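Transmembrane oligosaccharyl transferase (Archaeoglobus fulgidus, PDB 3WAJ) is an archaeal membrane protein of the STT3/AglB family, built on a GT-C-type bundle of membrane helices that carries a zinc site. Local coordinates at residues L22-L27 / L143-P148; G382-F387 / Y483-L488; I29-N34 / A491-A496; V118-P123 / E166-V171; L109-A114 / S155-N160. All blocks are in the same frame, centred on the assembly; numbering follows the deposited sequence.

Contact 1: residues L22-L27 / L143-P148; sequences LISVKL and LIAIVP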
# COMPACT_ATOMS: atom_id res chain seq x y z
N LEU A 22 -25.31 13.29 5.25
CA LEU A 22 -25.69 13.21 3.84
C LEU A 22 -24.56 13.72 2.94
O LEU A 22 -24.30 13.16 1.88
CB LEU A 22 -26.98 13.98 3.58
CG LEU A 22 -28.26 13.44 4.24
CD1 LEU A 22 -29.41 14.40 4.03
CD2 LEU A 22 -28.62 12.05 3.72
N ILE A 23 -23.91 14.80 3.38
CA ILE A 23 -22.73 15.33 2.70
C ILE A 23 -21.63 14.27 2.68
O ILE A 23 -20.84 14.18 1.73
CB ILE A 23 -22.23 16.61 3.41
CG1 ILE A 23 -23.40 17.57 3.64
CG2 ILE A 23 -21.09 17.27 2.62
CD1 ILE A 23 -23.07 18.78 4.47
N SER A 24 -21.59 13.46 3.73
CA SER A 24 -20.58 12.43 3.86
C SER A 24 -20.89 11.25 2.93
O SER A 24 -19.98 10.66 2.34
CB SER A 24 -20.46 11.98 5.32
OG SER A 24 -19.27 11.25 5.54
N VAL A 25 -22.17 10.91 2.80
CA VAL A 25 -22.57 9.87 1.87
C VAL A 25 -22.30 10.34 0.45
O VAL A 25 -21.79 9.59 -0.38
CB VAL A 25 -24.06 9.49 2.00
CG1 VAL A 25 -24.45 8.48 0.92
CG2 VAL A 25 -24.33 8.91 3.37
N LYS A 26 -22.63 11.60 0.18
CA LYS A 26 -22.42 12.19 -1.14
C LYS A 26 -20.95 12.11 -1.50
O LYS A 26 -20.59 11.68 -2.60
CB LYS A 26 -22.91 13.65 -1.16
CG LYS A 26 -22.77 14.37 -2.51
CD LYS A 26 -21.48 15.20 -2.59
CE LYS A 26 -21.41 16.06 -3.84
NZ LYS A 26 -21.47 15.31 -5.11
N LEU A 27 -20.11 12.48 -0.55
CA LEU A 27 -18.65 12.45 -0.72
C LEU A 27 -18.09 11.03 -0.81
O LEU A 27 -17.24 10.74 -1.65
CB LEU A 27 -17.96 13.23 0.41
CG LEU A 27 -17.35 14.59 0.05
CD1 LEU A 27 -18.16 15.30 -1.00
CD2 LEU A 27 -17.21 15.47 1.29
N LEU A 143 -17.62 18.91 10.50
CA LEU A 143 -16.27 19.10 9.98
C LEU A 143 -15.59 17.79 9.60
O LEU A 143 -14.87 17.73 8.60
CB LEU A 143 -15.42 19.90 10.97
CG LEU A 143 -15.82 21.37 11.06
CD1 LEU A 143 -14.90 22.11 12.00
CD2 LEU A 143 -15.78 22.00 9.68
N ILE A 144 -15.81 16.75 10.39
CA ILE A 144 -15.20 15.45 10.11
C ILE A 144 -15.85 14.84 8.87
O ILE A 144 -15.23 14.06 8.15
CB ILE A 144 -15.29 14.48 11.32
CG1 ILE A 144 -14.30 13.31 11.17
CG2 ILE A 144 -16.73 14.01 11.56
CD1 ILE A 144 -12.83 13.74 11.17
N ALA A 145 -17.10 15.23 8.61
CA ALA A 145 -17.83 14.74 7.45
C ALA A 145 -17.27 15.29 6.13
O ALA A 145 -17.56 14.76 5.06
CB ALA A 145 -19.32 15.04 7.57
N ILE A 146 -16.47 16.35 6.21
CA ILE A 146 -15.94 16.99 5.00
C ILE A 146 -14.42 17.17 4.95
O ILE A 146 -13.90 17.66 3.96
CB ILE A 146 -16.60 18.38 4.75
CG1 ILE A 146 -16.58 19.22 6.03
CG2 ILE A 146 -18.02 18.22 4.29
CD1 ILE A 146 -16.09 20.63 5.82
N VAL A 147 -13.70 16.81 6.01
CA VAL A 147 -12.24 16.96 5.98
C VAL A 147 -11.74 16.14 4.78
O VAL A 147 -12.30 15.09 4.46
CB VAL A 147 -11.61 16.78 7.38
CG1 VAL A 147 -12.10 15.49 8.03
CG2 VAL A 147 -10.09 16.82 7.31
N PRO A 148 -10.61 16.41 4.21
CA PRO A 148 -10.15 15.79 2.96
C PRO A 148 -8.88 15.06 3.38
O PRO A 148 -8.74 14.69 4.55
CB PRO A 148 -9.78 16.87 1.93
CG PRO A 148 -9.38 18.05 2.81
CD PRO A 148 -10.35 18.00 3.99
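Ile23 and Ile146 run alongside each other in the same direction, their CG2 methyls meeting at 3.6 Å. In Ile23 this methyl stands anti to the backbone N. In Ile146 it stands anti to the carbonyl carbon, because CG1 takes the crowded position between N and C (chi1 49°) and leads the longer branch away from helix 19-30. One turn further along that helix, Leu27 meets the same methyl: the two side chains cross obliquely, and Leu27 CD2 rests 4.1 Å from Ile146 CG2. That CD2 also lies 3.9 Å from Ala145 O, so this methyl bridges side chain and backbone. Between the two aliphatic residues the chains come closest at Ser24 and Ala145. Their CA atoms are 5.1 Å apart and Ser24 CB touches Ala145 CB at 4.0 Å, a spacing that two small residues allow. All of this is van der Waals contact between the first helix of the model and the chain as it runs out of helix 134-144. Helix 474-491 also borders the contact, with Tyr486 on Ile23 and Thr485 on Ile146; Val118 of helix 102-118 packs on Ser24, and Ile121 of helix 121-131 on Ala145.

Contact 2: residues G382-F387 / Y483-L488; sequences GALFFF and YPTYIL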
# COMPACT_ATOMS: atom_id res chain seq x y z
N GLY A 382 -7.48 21.25 4.38
CA GLY A 382 -8.11 22.49 3.98
C GLY A 382 -7.78 23.59 4.97
O GLY A 382 -6.63 23.75 5.40
N ALA A 383 -8.80 24.36 5.33
CA ALA A 383 -8.66 25.46 6.28
C ALA A 383 -8.83 24.95 7.70
O ALA A 383 -8.58 25.68 8.66
CB ALA A 383 -9.68 26.55 5.96
N LEU A 384 -9.28 23.70 7.83
CA LEU A 384 -9.45 23.07 9.14
C LEU A 384 -8.10 22.88 9.82
O LEU A 384 -8.03 22.65 11.03
CB LEU A 384 -10.17 21.72 9.02
CG LEU A 384 -11.67 21.78 8.73
CD1 LEU A 384 -12.36 20.54 9.27
CD2 LEU A 384 -12.29 23.04 9.30
N PHE A 385 -7.04 22.98 9.04
CA PHE A 385 -5.69 22.97 9.58
C PHE A 385 -5.47 24.23 10.42
O PHE A 385 -5.17 24.14 11.62
CB PHE A 385 -4.70 22.90 8.43
CG PHE A 385 -3.28 23.16 8.83
CD1 PHE A 385 -2.69 22.44 9.86
CD2 PHE A 385 -2.53 24.12 8.17
CE1 PHE A 385 -1.38 22.68 10.23
CE2 PHE A 385 -1.22 24.37 8.54
CZ PHE A 385 -0.65 23.65 9.57
N PHE A 386 -5.62 25.39 9.80
CA PHE A 386 -5.49 26.66 10.49
C PHE A 386 -6.48 26.80 11.64
O PHE A 386 -6.12 27.14 12.77
CB PHE A 386 -5.71 27.81 9.52
CG PHE A 386 -4.70 27.88 8.41
CD1 PHE A 386 -3.44 27.32 8.56
CD2 PHE A 386 -5.01 28.52 7.22
CE1 PHE A 386 -2.51 27.39 7.53
CE2 PHE A 386 -4.08 28.59 6.19
CZ PHE A 386 -2.83 28.02 6.35
N PHE A 387 -7.75 26.55 11.33
CA PHE A 387 -8.84 26.78 12.26
C PHE A 387 -8.85 25.73 13.37
O PHE A 387 -9.56 25.86 14.36
CB PHE A 387 -10.18 26.83 11.52
CG PHE A 387 -10.37 28.07 10.68
CD1 PHE A 387 -11.53 28.81 10.78
CD2 PHE A 387 -9.37 28.51 9.82
CE1 PHE A 387 -11.70 29.96 10.02
CE2 PHE A 387 -9.53 29.65 9.06
CZ PHE A 387 -10.70 30.38 9.16
N TYR A 483 -15.89 26.19 3.43
CA TYR A 483 -15.90 26.26 1.97
C TYR A 483 -14.73 25.59 1.24
O TYR A 483 -14.95 24.65 0.49
CB TYR A 483 -16.13 27.68 1.43
CG TYR A 483 -16.09 27.72 -0.08
CD1 TYR A 483 -14.96 28.17 -0.76
CD2 TYR A 483 -17.17 27.26 -0.82
CE1 TYR A 483 -14.92 28.18 -2.15
CE2 TYR A 483 -17.14 27.27 -2.20
CZ TYR A 483 -16.02 27.73 -2.87
OH TYR A 483 -16.01 27.73 -4.24
N PRO A 484 -13.49 26.08 1.44
CA PRO A 484 -12.45 25.46 0.60
C PRO A 484 -12.08 24.05 1.05
O PRO A 484 -11.32 23.38 0.34
CB PRO A 484 -11.26 26.42 0.76
CG PRO A 484 -11.45 27.03 2.10
CD PRO A 484 -12.94 27.12 2.33
N THR A 485 -12.59 23.59 2.18
CA THR A 485 -12.36 22.20 2.59
C THR A 485 -13.49 21.24 2.16
O THR A 485 -13.34 20.03 2.25
CB THR A 485 -12.01 22.05 4.09
OG1 THR A 485 -13.15 21.58 4.82
CG2 THR A 485 -11.58 23.37 4.66
N TYR A 486 -14.61 21.79 1.69
CA TYR A 486 -15.58 20.97 0.97
C TYR A 486 -15.10 20.81 -0.46
O TYR A 486 -15.28 19.76 -1.08
CB TYR A 486 -16.99 21.59 0.96
CG TYR A 486 -17.93 20.80 0.08
CD1 TYR A 486 -18.53 19.64 0.55
CD2 TYR A 486 -18.18 21.18 -1.24
CE1 TYR A 486 -19.37 18.89 -0.26
CE2 TYR A 486 -19.01 20.44 -2.05
CZ TYR A 486 -19.61 19.30 -1.55
OH TYR A 486 -20.45 18.56 -2.35
N ILE A 487 -14.48 21.87 -0.97
CA ILE A 487 -13.96 21.90 -2.33
C ILE A 487 -12.94 20.78 -2.59
O ILE A 487 -13.15 19.94 -3.47
CB ILE A 487 -13.35 23.28 -2.66
CG1 ILE A 487 -14.44 24.34 -2.64
CG2 ILE A 487 -12.67 23.27 -4.02
CD1 ILE A 487 -15.62 24.00 -3.52
N LEU A 488 -11.86 20.77 -1.81
CA LEU A 488 -10.86 19.71 -1.92
C LEU A 488 -11.48 18.33 -1.68
O LEU A 488 -11.21 17.38 -2.41
CB LEU A 488 -9.69 19.95 -0.96
CG LEU A 488 -8.55 20.87 -1.41
CD1 LEU A 488 -8.47 20.92 -2.93
CD2 LEU A 488 -8.68 22.26 -0.84
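Tyr483 O takes two backbone donors, Tyr486 N at 3.1 Å and Ile487 N at 3.2 Å, and so closes the helical turn that presents Thr485 to Gly382 and Ala383. Within that turn Pro484 has no N-H to give to the preceding turn, and the helix kinks there. Thr485 carries most of the contact. Its CG2 methyl lies over the backbone of the facing segment, 3.6 Å from Gly382 CA and 3.9 Å from Ala383 CB. The same methyl is modelled still nearer to the amide N of Ala383, while the threonine chi1 of 103° is far from a staggered value, so its exact rotation is doubtful. Gly382 is the first residue past helix 376-381, where phi turns positive (68°), and the chain turns into helix 384-402. The contact thus sets a break between two successive helices against the proline kink of helix 474-491 in the membrane bundle. Having no side chain, Gly382 lets the threonine come right up to the backbone. Leu384 crosses Thr485 at about a right angle, with CG 4.2 Å from Thr485 OG1. Ala383 CB meets the proline ring at Pro484 CG, a looser 4.3 Å. Beyond the contact, Leu384 also packs on Ser435 and Ser439 of helix 429-446.

Contact 3: residues I29-N34 / A491-A496; sequences ILNPWN and AQSSYA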
# COMPACT_ATOMS: atom_id res chain seq x y z
N ILE A 29 -19.80 7.75 -0.99
CA ILE A 29 -20.50 6.70 -1.73
C ILE A 29 -20.85 7.16 -3.15
O ILE A 29 -20.71 6.40 -4.11
CB ILE A 29 -21.76 6.24 -0.97
CG1 ILE A 29 -21.37 5.73 0.42
CG2 ILE A 29 -22.53 5.19 -1.76
CD1 ILE A 29 -22.40 4.85 1.07
N LEU A 30 -21.29 8.41 -3.27
CA LEU A 30 -21.82 8.93 -4.54
C LEU A 30 -20.76 9.47 -5.50
O LEU A 30 -20.75 9.12 -6.68
CB LEU A 30 -22.86 10.02 -4.27
CG LEU A 30 -24.34 9.67 -4.27
CD1 LEU A 30 -24.62 8.28 -3.73
CD2 LEU A 30 -25.11 10.72 -3.48
N ASN A 31 -19.88 10.32 -5.00
CA ASN A 31 -18.80 10.87 -5.82
C ASN A 31 -17.95 9.85 -6.60
O ASN A 31 -17.77 10.01 -7.81
CB ASN A 31 -17.93 11.82 -5.00
CG ASN A 31 -18.39 13.25 -5.08
OD1 ASN A 31 -19.53 13.56 -4.74
ND2 ASN A 31 -17.51 14.13 -5.54
N PRO A 32 -17.44 8.79 -5.93
CA PRO A 32 -16.58 7.89 -6.70
C PRO A 32 -17.32 6.66 -7.24
O PRO A 32 -16.66 5.73 -7.71
CB PRO A 32 -15.54 7.44 -5.66
CG PRO A 32 -16.36 7.33 -4.40
CD PRO A 32 -17.42 8.43 -4.49
N TRP A 33 -18.65 6.66 -7.17
CA TRP A 33 -19.46 5.51 -7.57
C TRP A 33 -19.03 4.84 -8.89
O TRP A 33 -18.95 3.60 -8.98
CB TRP A 33 -20.94 5.90 -7.62
CG TRP A 33 -21.82 4.76 -7.97
CD1 TRP A 33 -22.09 4.28 -9.22
CD2 TRP A 33 -22.55 3.93 -7.05
NE1 TRP A 33 -22.94 3.21 -9.13
CE2 TRP A 33 -23.24 2.97 -7.82
CE3 TRP A 33 -22.67 3.91 -5.66
CZ2 TRP A 33 -24.05 1.99 -7.24
CZ3 TRP A 33 -23.48 2.94 -5.08
CH2 TRP A 33 -24.16 1.99 -5.87
N ASN A 34 -18.77 5.63 -9.92
CA ASN A 34 -18.45 5.07 -11.23
C ASN A 34 -17.00 4.61 -11.37
O ASN A 34 -16.65 3.92 -12.32
CB ASN A 34 -18.86 6.02 -12.37
CG ASN A 34 -20.37 6.22 -12.45
OD1 ASN A 34 -21.15 5.27 -12.33
ND2 ASN A 34 -20.80 7.46 -12.65
N ALA A 491 -13.38 17.34 -4.73
CA ALA A 491 -12.46 17.08 -5.84
C ALA A 491 -11.59 15.85 -5.64
O ALA A 491 -11.13 15.26 -6.62
CB ALA A 491 -11.59 18.28 -6.08
N GLN A 492 -11.33 15.47 -4.39
CA GLN A 492 -10.51 14.30 -4.11
C GLN A 492 -11.34 13.03 -3.98
O GLN A 492 -10.82 11.94 -4.00
CB GLN A 492 -9.72 14.50 -2.81
CG GLN A 492 -8.66 15.56 -2.86
CD GLN A 492 -8.01 15.76 -1.50
OE1 GLN A 492 -8.33 15.06 -0.54
NE2 GLN A 492 -7.10 16.72 -1.41
N SER A 493 -12.65 13.21 -3.83
CA SER A 493 -13.57 12.13 -3.52
C SER A 493 -14.15 11.54 -4.80
O SER A 493 -14.87 10.54 -4.77
CB SER A 493 -14.69 12.69 -2.66
OG SER A 493 -15.79 11.82 -2.59
N SER A 494 -13.83 12.17 -5.92
CA SER A 494 -14.46 11.81 -7.19
C SER A 494 -13.67 10.77 -7.99
O SER A 494 -14.20 10.17 -8.92
CB SER A 494 -14.78 13.06 -8.01
OG SER A 494 -13.65 13.90 -8.13
N TYR A 495 -12.42 10.55 -7.62
CA TYR A 495 -11.61 9.50 -8.25
C TYR A 495 -11.32 8.36 -7.27
O TYR A 495 -11.03 8.60 -6.10
CB TYR A 495 -10.30 10.07 -8.81
CG TYR A 495 -9.31 10.58 -7.76
CD1 TYR A 495 -9.48 11.83 -7.16
CD2 TYR A 495 -8.20 9.81 -7.39
CE1 TYR A 495 -8.57 12.30 -6.20
CE2 TYR A 495 -7.28 10.28 -6.43
CZ TYR A 495 -7.48 11.53 -5.84
OH TYR A 495 -6.59 12.00 -4.89
N ALA A 496 -11.39 7.13 -7.76
CA ALA A 496 -11.00 5.98 -6.94
C ALA A 496 -9.89 5.19 -7.63
O ALA A 496 -9.84 5.10 -8.86
CB ALA A 496 -12.19 5.09 -6.64
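A chi1 of 165° in Ser493 sets OG anti to the backbone N, facing Asn31 CB, while the Asn31 chi1 of -92°, off the staggered values, directs CG and with it the amide. The closeness of Ser493 OG to Asn31 CB is doubtful, because the hydroxyl is modelled impossibly near the carbonyl oxygen of Leu27. The sounder part of the contact is made by Pro32, whose ring lies against the carbonyl oxygen of Ser493. Pro32 CB and CD both stand 3.3 Å from Ser493 O, and CG is only slightly farther. Further along the loop, Ala496 CB lies 4.2 Å from Pro32 CB. Asn31 ND2 passes 3.8 Å from Ser494 CB, while the hydroxyl of Ser494 turns back to its own segment and gives a weak hydrogen bond to Ala491 O at 3.2 Å. Pro32 sits in a type I turn from Leu30 to Trp33, at the N-cap position of helix 33-36. The turn between helices 19-30 and 33-36 is thereby joined to the loop that connects helix 474-491 with helix 501-513. The amide of Asn31 finds its polar partners elsewhere: OD1 is hydrogen-bonded to Lys26 NZ, and ND2 makes a weak hydrogen bond to Asp490 OD1. Since Pro32 N has no hydrogen to give, Ser493 O meets the turn through carbon atoms, and cohesion here probably rests on van der Waals contact and weak C-H to oxygen attraction.

Contact 4: residues V118-P123 / E166-V171; sequences VLAILP and EAFWQV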
# COMPACT_ATOMS: atom_id res chain seq x y z
N VAL A 118 -18.74 7.61 7.43
CA VAL A 118 -19.95 8.37 7.72
C VAL A 118 -20.26 8.28 9.21
O VAL A 118 -20.52 9.29 9.87
CB VAL A 118 -21.15 7.89 6.87
CG1 VAL A 118 -22.47 8.30 7.51
CG2 VAL A 118 -21.06 8.42 5.45
N LEU A 119 -20.22 7.06 9.74
CA LEU A 119 -20.48 6.79 11.15
C LEU A 119 -19.49 7.50 12.08
O LEU A 119 -19.71 7.53 13.29
CB LEU A 119 -20.45 5.28 11.44
CG LEU A 119 -21.53 4.33 10.91
CD1 LEU A 119 -21.32 2.92 11.47
CD2 LEU A 119 -22.92 4.82 11.26
N ALA A 120 -18.41 8.06 11.53
CA ALA A 120 -17.39 8.74 12.35
C ALA A 120 -17.96 9.96 13.05
O ALA A 120 -17.36 10.50 13.98
CB ALA A 120 -16.18 9.11 11.51
N ILE A 121 -19.13 10.40 12.57
CA ILE A 121 -19.90 11.45 13.23
C ILE A 121 -20.09 11.12 14.71
O ILE A 121 -19.79 11.95 15.58
CB ILE A 121 -21.27 11.66 12.53
CG1 ILE A 121 -21.19 12.79 11.50
CG2 ILE A 121 -22.37 11.98 13.53
CD1 ILE A 121 -20.07 12.66 10.52
N LEU A 122 -20.53 9.90 15.00
CA LEU A 122 -20.83 9.48 16.38
C LEU A 122 -19.66 9.64 17.39
O LEU A 122 -19.79 10.37 18.38
CB LEU A 122 -21.47 8.08 16.42
CG LEU A 122 -22.59 7.84 15.40
CD1 LEU A 122 -23.28 6.50 15.62
CD2 LEU A 122 -23.60 8.98 15.42
N PRO A 123 -18.50 8.99 17.13
CA PRO A 123 -17.41 9.15 18.10
C PRO A 123 -16.91 10.59 18.21
O PRO A 123 -16.49 10.98 19.30
CB PRO A 123 -16.29 8.26 17.54
CG PRO A 123 -16.91 7.44 16.47
CD PRO A 123 -18.08 8.20 15.96
N GLU A 166 -9.02 2.57 12.55
CA GLU A 166 -8.07 3.08 13.51
C GLU A 166 -8.61 4.41 14.02
O GLU A 166 -8.72 4.63 15.22
CB GLU A 166 -6.71 3.32 12.86
CG GLU A 166 -5.94 2.09 12.52
CD GLU A 166 -4.65 2.44 11.81
OE1 GLU A 166 -4.52 2.09 10.62
OE2 GLU A 166 -3.79 3.08 12.45
N ALA A 167 -8.97 5.30 13.10
CA ALA A 167 -9.48 6.61 13.50
C ALA A 167 -10.78 6.48 14.31
O ALA A 167 -10.91 7.06 15.38
CB ALA A 167 -9.69 7.51 12.30
N PHE A 168 -11.71 5.68 13.80
CA PHE A 168 -13.01 5.53 14.44
C PHE A 168 -12.88 4.98 15.86
O PHE A 168 -13.45 5.54 16.79
CB PHE A 168 -13.91 4.62 13.58
CG PHE A 168 -15.33 4.52 14.07
CD1 PHE A 168 -16.35 5.20 13.42
CD2 PHE A 168 -15.66 3.70 15.15
CE1 PHE A 168 -17.66 5.09 13.85
CE2 PHE A 168 -16.96 3.60 15.60
CZ PHE A 168 -17.96 4.30 14.95
N TRP A 169 -12.14 3.89 16.05
CA TRP A 169 -12.06 3.33 17.40
C TRP A 169 -11.16 4.15 18.33
O TRP A 169 -11.37 4.15 19.55
CB TRP A 169 -11.67 1.84 17.37
CG TRP A 169 -12.72 0.98 16.68
CD1 TRP A 169 -12.58 0.27 15.52
CD2 TRP A 169 -14.08 0.78 17.10
NE1 TRP A 169 -13.75 -0.37 15.21
CE2 TRP A 169 -14.70 -0.07 16.15
CE3 TRP A 169 -14.84 1.24 18.19
CZ2 TRP A 169 -16.04 -0.48 16.26
CZ3 TRP A 169 -16.17 0.84 18.30
CH2 TRP A 169 -16.75 -0.01 17.34
N GLN A 170 -10.17 4.86 17.79
CA GLN A 170 -9.31 5.67 18.66
C GLN A 170 -10.10 6.81 19.28
O GLN A 170 -10.09 7.00 20.50
CB GLN A 170 -8.10 6.23 17.91
CG GLN A 170 -7.11 6.94 18.84
CD GLN A 170 -6.18 7.88 18.11
OE1 GLN A 170 -4.98 7.65 18.01
NE2 GLN A 170 -6.75 8.96 17.59
N VAL A 171 -10.77 7.58 18.42
CA VAL A 171 -11.65 8.66 18.85
C VAL A 171 -12.75 8.13 19.77
O VAL A 171 -13.03 8.71 20.81
CB VAL A 171 -12.26 9.39 17.64
CG1 VAL A 171 -13.15 10.54 18.10
CG2 VAL A 171 -11.14 9.91 16.75
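Pro123 CG sits almost squarely over the Phe168 ring, 3.6 Å from its centroid and 13° off the normal, in a CH-pi contact. This is the tight part: the two side chains cross at about a right angle, and Phe168 reaches across because its CG is anti to the backbone N (chi1 -174°). One helical turn on, Pro123 CB packs on Val171 CG1 at 3.9 Å, so the buried proline meets two side chains of helix 163-181. Leu119, the exposed residue, brings just CB of its side chain to the ring, 3.7 Å from Phe168 CE1, and covers little area. Ala120 is a buried but looser neighbour, its CB 4.4 Å from Phe168 CD1. Within the bundle the contact joins the turn between helices 102-118 and 121-131, and Pro123 beyond it, to helix 163-181. Chemically it is apolar but for one feature: Leu119 O lies near the ring plane, 3.2 Å from Phe168 CE1, where the slightly positive ring edge probably attracts it while the electron-rich face receives the proline.

Contact 5: residues L109-A114 / S155-N160; sequences LAFIPA and SILGFN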
# COMPACT_ATOMS: atom_id res chain seq x y z
N LEU A 109 -18.17 -5.34 0.49
CA LEU A 109 -16.95 -4.82 1.11
C LEU A 109 -16.69 -3.37 0.73
O LEU A 109 -16.19 -2.61 1.55
CB LEU A 109 -15.74 -5.68 0.76
CG LEU A 109 -15.88 -7.14 1.16
CD1 LEU A 109 -14.57 -7.88 0.92
CD2 LEU A 109 -16.32 -7.26 2.63
N ALA A 110 -17.03 -3.00 -0.50
CA ALA A 110 -16.82 -1.62 -0.98
C ALA A 110 -17.50 -0.57 -0.12
O ALA A 110 -16.98 0.53 0.07
CB ALA A 110 -17.27 -1.48 -2.44
N PHE A 111 -18.68 -0.89 0.40
CA PHE A 111 -19.45 0.06 1.20
C PHE A 111 -18.92 0.24 2.61
O PHE A 111 -19.15 1.26 3.24
CB PHE A 111 -20.91 -0.35 1.25
CG PHE A 111 -21.63 -0.11 -0.02
CD1 PHE A 111 -22.06 1.17 -0.36
CD2 PHE A 111 -21.86 -1.15 -0.91
CE1 PHE A 111 -22.72 1.39 -1.56
CE2 PHE A 111 -22.52 -0.93 -2.12
CZ PHE A 111 -22.95 0.33 -2.44
N ILE A 112 -18.23 -0.78 3.12
CA ILE A 112 -17.78 -0.79 4.50
C ILE A 112 -16.94 0.43 4.94
O ILE A 112 -17.19 0.98 6.01
CB ILE A 112 -17.11 -2.13 4.85
CG1 ILE A 112 -18.18 -3.21 4.93
CG2 ILE A 112 -16.31 -2.04 6.18
CD1 ILE A 112 -17.66 -4.62 5.10
N PRO A 113 -15.94 0.84 4.14
CA PRO A 113 -15.18 2.01 4.61
C PRO A 113 -15.98 3.30 4.51
O PRO A 113 -15.80 4.21 5.33
CB PRO A 113 -13.97 2.05 3.65
CG PRO A 113 -14.43 1.30 2.42
CD PRO A 113 -15.34 0.22 2.94
N ALA A 114 -16.84 3.39 3.50
CA ALA A 114 -17.73 4.55 3.38
C ALA A 114 -18.63 4.66 4.61
O ALA A 114 -18.78 5.73 5.18
CB ALA A 114 -18.57 4.48 2.11
N SER A 155 -11.47 6.26 3.16
CA SER A 155 -12.76 6.22 3.82
C SER A 155 -13.85 6.29 2.76
O SER A 155 -15.05 6.43 3.03
CB SER A 155 -12.85 7.42 4.75
OG SER A 155 -13.89 7.26 5.68
N ILE A 156 -13.39 6.19 1.52
CA ILE A 156 -14.21 6.28 0.32
C ILE A 156 -14.74 4.89 -0.05
O ILE A 156 -14.18 3.87 0.38
CB ILE A 156 -13.33 6.88 -0.81
CG1 ILE A 156 -13.91 8.19 -1.30
CG2 ILE A 156 -13.08 5.92 -1.94
CD1 ILE A 156 -13.96 9.21 -0.23
N LEU A 157 -15.82 4.85 -0.83
CA LEU A 157 -16.33 3.61 -1.43
C LEU A 157 -15.18 2.77 -1.99
O LEU A 157 -14.34 3.26 -2.75
CB LEU A 157 -17.27 3.96 -2.59
CG LEU A 157 -18.57 3.22 -2.95
CD1 LEU A 157 -18.67 3.16 -4.45
CD2 LEU A 157 -18.70 1.85 -2.32
N GLY A 158 -15.13 1.49 -1.61
CA GLY A 158 -14.14 0.60 -2.20
C GLY A 158 -12.79 0.54 -1.52
O GLY A 158 -12.06 -0.44 -1.72
N PHE A 159 -12.41 1.54 -0.72
CA PHE A 159 -11.13 1.45 -0.04
C PHE A 159 -11.24 0.73 1.30
O PHE A 159 -10.99 1.30 2.37
CB PHE A 159 -10.43 2.80 0.14
CG PHE A 159 -8.93 2.66 0.19
CD1 PHE A 159 -8.19 2.74 -0.98
CD2 PHE A 159 -8.29 2.36 1.38
CE1 PHE A 159 -6.81 2.57 -0.96
CE2 PHE A 159 -6.89 2.18 1.42
CZ PHE A 159 -6.16 2.28 0.25
N ASN A 160 -11.59 -0.55 1.22
CA ASN A 160 -11.88 -1.33 2.41
C ASN A 160 -10.62 -1.73 3.16
O ASN A 160 -10.14 -2.86 3.04
CB ASN A 160 -12.69 -2.57 2.04
CG ASN A 160 -13.13 -3.33 3.25
OD1 ASN A 160 -13.49 -2.73 4.26
ND2 ASN A 160 -13.05 -4.65 3.17
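Gly158 N gives a short, nearly straight hydrogen bond to Ala110 O (2.7 Å, 172° at the hydrogen), docking the type II beta turn Ile156-Phe159 onto helix 102-118 where Pro113 kinks it. Gly158, with positive phi, fills the third position of that turn. Beside it Leu157 starts away from the helix, but its torsions, both near -142° and far from staggered, bring CD2 back over the Phe111 ring. This CH-pi contact runs 4.1 Å from CD2 to the ring centroid and is offset toward the rim; the two side chains extend in parallel sense. The same CD2 touches Ala110 CB at 3.6 Å. The Pro113 ring packs against the carbonyls of the turn, with CG 3.3 Å from Ile156 O and CB 3.3 Å from Phe159 O. The loop runs on to the zinc ion: the side chain of Phe159 lies about 5 Å from the metal, and the next residues include Asp161 and His163, together with Asp47 the zinc ligands. Asn160 crosses Pro113 at about a right angle; its chi1 of -175° carries CG toward Pro113 and Leu109, and OD1 lies 3.5 Å from Ile112 CG2.

The five contacts form a connected group on helices and connecting loops of the membrane domain. Contacts 1 and 3 share helix 19-30, their centres about 12 Å apart, while helix 474-491 takes part in contact 2 and leads into the loop of contact 3. Contacts 5 and 4 use the successive helices 102-118 and 121-131, their centres about 14 Å apart. Along the chain, contacts 4 and 5 alternate with contact 1, and contact 2 comes later; contacts 2, 4 and 5 are all nested in the loop closed by contact 3. Contact 3 touches contact 5, whose loop runs to the zinc site, whereas the centres of contacts 2 and 5 are about 23 Å apart. The first helix thus bridges early and late parts of the bundle.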